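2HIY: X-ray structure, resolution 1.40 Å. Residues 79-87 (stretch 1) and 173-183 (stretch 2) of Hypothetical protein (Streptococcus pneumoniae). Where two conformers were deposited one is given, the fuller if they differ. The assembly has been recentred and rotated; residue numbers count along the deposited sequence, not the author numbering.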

# COMPACT_ATOMS: atom_id res chain seq x y z
N LEU D 79 31.94 2.21 -0.81
CA LEU D 79 32.93 1.86 0.22
C LEU D 79 33.82 3.08 0.40
O LEU D 79 34.52 3.51 -0.53
N LEU D 80 33.80 3.62 1.62
CA LEU D 80 34.56 4.84 1.87
C LEU D 80 35.16 4.80 3.26
O LEU D 80 34.60 4.18 4.16
N SER D 81 36.26 5.52 3.44
CA SER D 81 36.95 5.52 4.72
C SER D 81 36.56 6.70 5.60
O SER D 81 36.02 7.70 5.13
N LEU D 82 36.92 6.62 6.88
CA LEU D 82 36.79 7.78 7.77
C LEU D 82 37.53 8.98 7.19
O LEU D 82 36.99 10.09 7.20
N GLU D 83 38.76 8.78 6.71
CA GLU D 83 39.53 9.88 6.10
C GLU D 83 38.73 10.54 4.97
O GLU D 83 38.65 11.77 4.89
N ASP D 84 38.15 9.71 4.10
CA ASP D 84 37.37 10.20 2.97
C ASP D 84 36.22 11.07 3.46
O ASP D 84 35.94 12.14 2.91
N PHE D 85 35.53 10.59 4.50
CA PHE D 85 34.36 11.26 5.02
C PHE D 85 34.74 12.58 5.68
O PHE D 85 34.05 13.60 5.49
N GLU D 86 35.84 12.58 6.42
CA GLU D 86 36.28 13.81 7.08
C GLU D 86 36.67 14.86 6.04
O GLU D 86 36.42 16.06 6.24
N ALA D 87 37.26 14.42 4.94
CA ALA D 87 37.58 15.34 3.85
C ALA D 87 36.29 15.94 3.27
O ALA D 87 36.24 17.16 2.97
N THR D 173 20.98 10.47 8.03
CA THR D 173 21.77 9.24 7.95
C THR D 173 23.21 9.50 7.49
O THR D 173 24.14 8.85 7.96
N PHE D 174 23.39 10.48 6.60
CA PHE D 174 24.74 10.94 6.24
C PHE D 174 25.49 11.30 7.53
O PHE D 174 26.62 10.86 7.74
N ASP D 175 24.88 12.11 8.40
CA ASP D 175 25.52 12.45 9.67
C ASP D 175 25.85 11.20 10.48
O ASP D 175 26.98 11.05 10.97
N LYS D 176 24.87 10.32 10.60
CA LYS D 176 25.06 9.08 11.40
C LYS D 176 26.23 8.25 10.85
O LYS D 176 27.00 7.69 11.64
N ILE D 177 26.35 8.13 9.53
CA ILE D 177 27.49 7.47 8.91
C ILE D 177 28.80 8.08 9.40
O ILE D 177 29.71 7.37 9.79
N GLY D 178 28.90 9.40 9.43
CA GLY D 178 30.11 10.02 9.92
C GLY D 178 30.35 9.70 11.39
O GLY D 178 31.48 9.45 11.79
N GLN D 179 29.29 9.67 12.19
CA GLN D 179 29.42 9.38 13.62
C GLN D 179 29.88 7.94 13.82
O GLN D 179 30.73 7.64 14.67
N MSE D 180 29.32 7.03 13.03
CA MSE D 180 29.68 5.61 13.15
C MSE D 180 31.11 5.35 12.71
O MSE D 180 31.76 4.42 13.22
N LEU D 181 31.61 6.13 11.75
CA LEU D 181 33.00 6.04 11.28
C LEU D 181 34.01 6.54 12.30
O LEU D 181 35.13 6.05 12.35
N LYS D 182 33.60 7.54 13.07
CA LYS D 182 34.45 8.26 14.03
C LYS D 182 34.62 7.55 15.36
O LYS D 182 35.64 7.75 16.03
N LYS D 183 33.68 6.67 15.69
CA LYS D 183 33.76 5.79 16.85
C LYS D 183 35.04 4.95 16.84
O LYS D 183 35.54 4.57 15.78

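A recurring principle of helix packing is that a large aromatic side chain can enter a neighbouring helix where that helix carries a glycine, with aliphatic residues completing the pocket and a polar pair closing its margin. The contact between residues 79-87 and 173-183 of this chain is a compact example. Helix 82-87 follows directly on a strand and crosses helix 173-182 at 134° between their N-to-C directions, with the axes 9.8 Å apart at closest approach. The two stretches bury 449 Å² between them, and F85 contributes the largest share. Its CA-to-CB bond points toward the second helix, and its t rotamer (chi1 -158°) carries the ring into a hole formed by F174, I177, G178 and L181.

Read along the second helix, the contact begins at F174, since T173 lies out of reach. The CA-to-CB bond of F174 points sideways, but with chi1 t the ring comes nearer to the first stretch. F85 CZ lies over one face of this ring, 3.7 Å from F174 CZ; the ring planes are inclined at 45° and the centroids are 4.8 Å apart, an oblique aromatic pair. The tip of F85 also reaches the backbone, with F85 CZ 3.3 Å from F174 O. D175 and K176 follow, both directed away from the contact.

One turn on from T173, I177 points toward the first stretch in an m rotamer and offers its CG2 to F85 CE1 at 4.0 Å. Next comes G178, the key to the close approach. F85 CE2 lies 3.3 Å from G178 CA, and an ideally placed CB on this residue would fall only 2.5 Å from F85 CE2, a clash. The absence of a side chain is thus what leaves room for the ring in its present position.

Q179 points away, and the selenomethionine M180 is out of reach, so the next contributor is L181. It points toward the first stretch with chi1 m and chi2 t. L181 CD1 meets F85 CB at 3.7 Å and L80 CD1 at 3.9 Å, so this one methyl links the helix to the strand before it. L80 has a sideways CA-to-CB bond but a side-chain end that comes nearer. L82, pointing toward the second helix with chi1 t and chi2 p, places its CD1 3.8 Å from L181 CB; here, too, the CA atoms of L82 and L181 are just 5.5 Å apart.

K182 closes the contact at its more exposed margin. Its CA-to-CB bond points sideways, yet the long chain (chi1 m, chi2 and chi3 t, chi4 m) bends its end nearer. Its aliphatic part packs on the leucine, K182 CG to L82 CD1 being 3.6 Å, while K182 NZ donates a 2.7 Å hydrogen bond to E86 OE2 within a salt bridge. E86, with chi1 m and chi2 t, likewise starts sideways and ends nearer. This charged pair supplies the polar link between the stretches; K183 points away.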

# COMPACT_ATOMS: atom_id res chain seq x y z
CB LEU D 79 33.76 0.66 -0.24
CG LEU D 79 34.77 0.16 0.82
CD1 LEU D 79 34.12 -0.35 2.08
CD2 LEU D 79 35.65 -0.92 0.21
CB LEU D 80 33.66 6.07 1.72
CG LEU D 80 32.39 6.06 2.55
CD1 LEU D 80 32.49 7.10 3.65
CD2 LEU D 80 31.26 6.43 1.63
CB SER D 81 38.46 5.56 4.49
OG SER D 81 38.79 6.80 3.89
CB LEU D 82 37.31 7.44 9.17
CG LEU D 82 37.43 8.60 10.17
CD1 LEU D 82 36.08 9.21 10.53
CD2 LEU D 82 38.21 8.17 11.44
CB GLU D 83 40.88 9.38 5.58
CG GLU D 83 41.73 10.43 4.89
CD GLU D 83 43.17 9.99 4.64
OE1 GLU D 83 43.53 8.84 4.98
OE2 GLU D 83 43.96 10.81 4.13
CB ASP D 84 36.71 9.04 2.19
CG ASP D 84 37.68 8.18 1.38
OD1 ASP D 84 38.81 8.64 1.04
OD2 ASP D 84 37.27 7.02 1.05
CB PHE D 85 33.59 10.36 5.99
CG PHE D 85 32.15 10.77 6.14
CD1 PHE D 85 31.22 10.36 5.19
CD2 PHE D 85 31.74 11.60 7.16
CE1 PHE D 85 29.87 10.75 5.29
CE2 PHE D 85 30.39 12.01 7.25
CZ PHE D 85 29.48 11.56 6.33
CB GLU D 86 37.43 13.50 8.02
CG GLU D 86 37.00 12.73 9.24
CD GLU D 86 38.11 12.49 10.25
OE1 GLU D 86 39.29 12.36 9.86
OE2 GLU D 86 37.77 12.41 11.45
CB ALA D 87 38.39 14.65 2.77
CB THR D 173 21.05 8.22 7.06
OG1 THR D 173 19.71 8.04 7.55
CG2 THR D 173 21.79 6.89 7.03
CB PHE D 174 24.59 12.14 5.29
CG PHE D 174 25.87 12.81 4.89
CD1 PHE D 174 26.51 12.47 3.70
CD2 PHE D 174 26.39 13.83 5.68
CE1 PHE D 174 27.65 13.15 3.31
CE2 PHE D 174 27.53 14.49 5.29
CZ PHE D 174 28.16 14.15 4.11
CB ASP D 175 24.64 13.40 10.49
CG ASP D 175 24.60 14.80 9.91
OD1 ASP D 175 25.50 15.15 9.14
OD2 ASP D 175 23.66 15.54 10.25
CB LYS D 176 23.78 8.26 11.45
CG LYS D 176 23.92 6.96 12.27
CD LYS D 176 24.23 7.27 13.72
CE LYS D 176 24.35 5.99 14.54
NZ LYS D 176 24.77 6.26 15.94
CB ILE D 177 27.37 7.47 7.35
CG1 ILE D 177 26.27 6.49 6.93
CG2 ILE D 177 28.72 7.12 6.66
CD1 ILE D 177 25.66 6.77 5.54
CB GLN D 179 28.09 9.64 14.32
CG GLN D 179 27.79 11.13 14.46
CD GLN D 179 26.33 11.44 14.76
OE1 GLN D 179 25.55 10.56 15.14
NE2 GLN D 179 25.95 12.71 14.59
CB MSE D 180 28.71 4.72 12.38
CG MSE D 180 27.29 4.64 12.94
SE MSE D 180 27.18 3.60 14.55
CE MSE D 180 27.26 1.84 13.71
CB LEU D 181 33.18 6.82 9.97
CG LEU D 181 32.72 6.14 8.69
CD1 LEU D 181 32.73 7.14 7.55
CD2 LEU D 181 33.65 4.96 8.35
CB LYS D 182 33.88 9.65 14.28
CG LYS D 182 34.25 10.69 13.26
CD LYS D 182 34.10 12.10 13.86
CE LYS D 182 34.10 13.20 12.79
NZ LYS D 182 35.24 13.12 11.82
CB LYS D 183 32.54 4.88 16.92
CG LYS D 183 31.25 5.58 17.35
CD LYS D 183 30.07 4.62 17.36
CE LYS D 183 28.90 5.20 18.13
NZ LYS D 183 27.76 4.24 18.23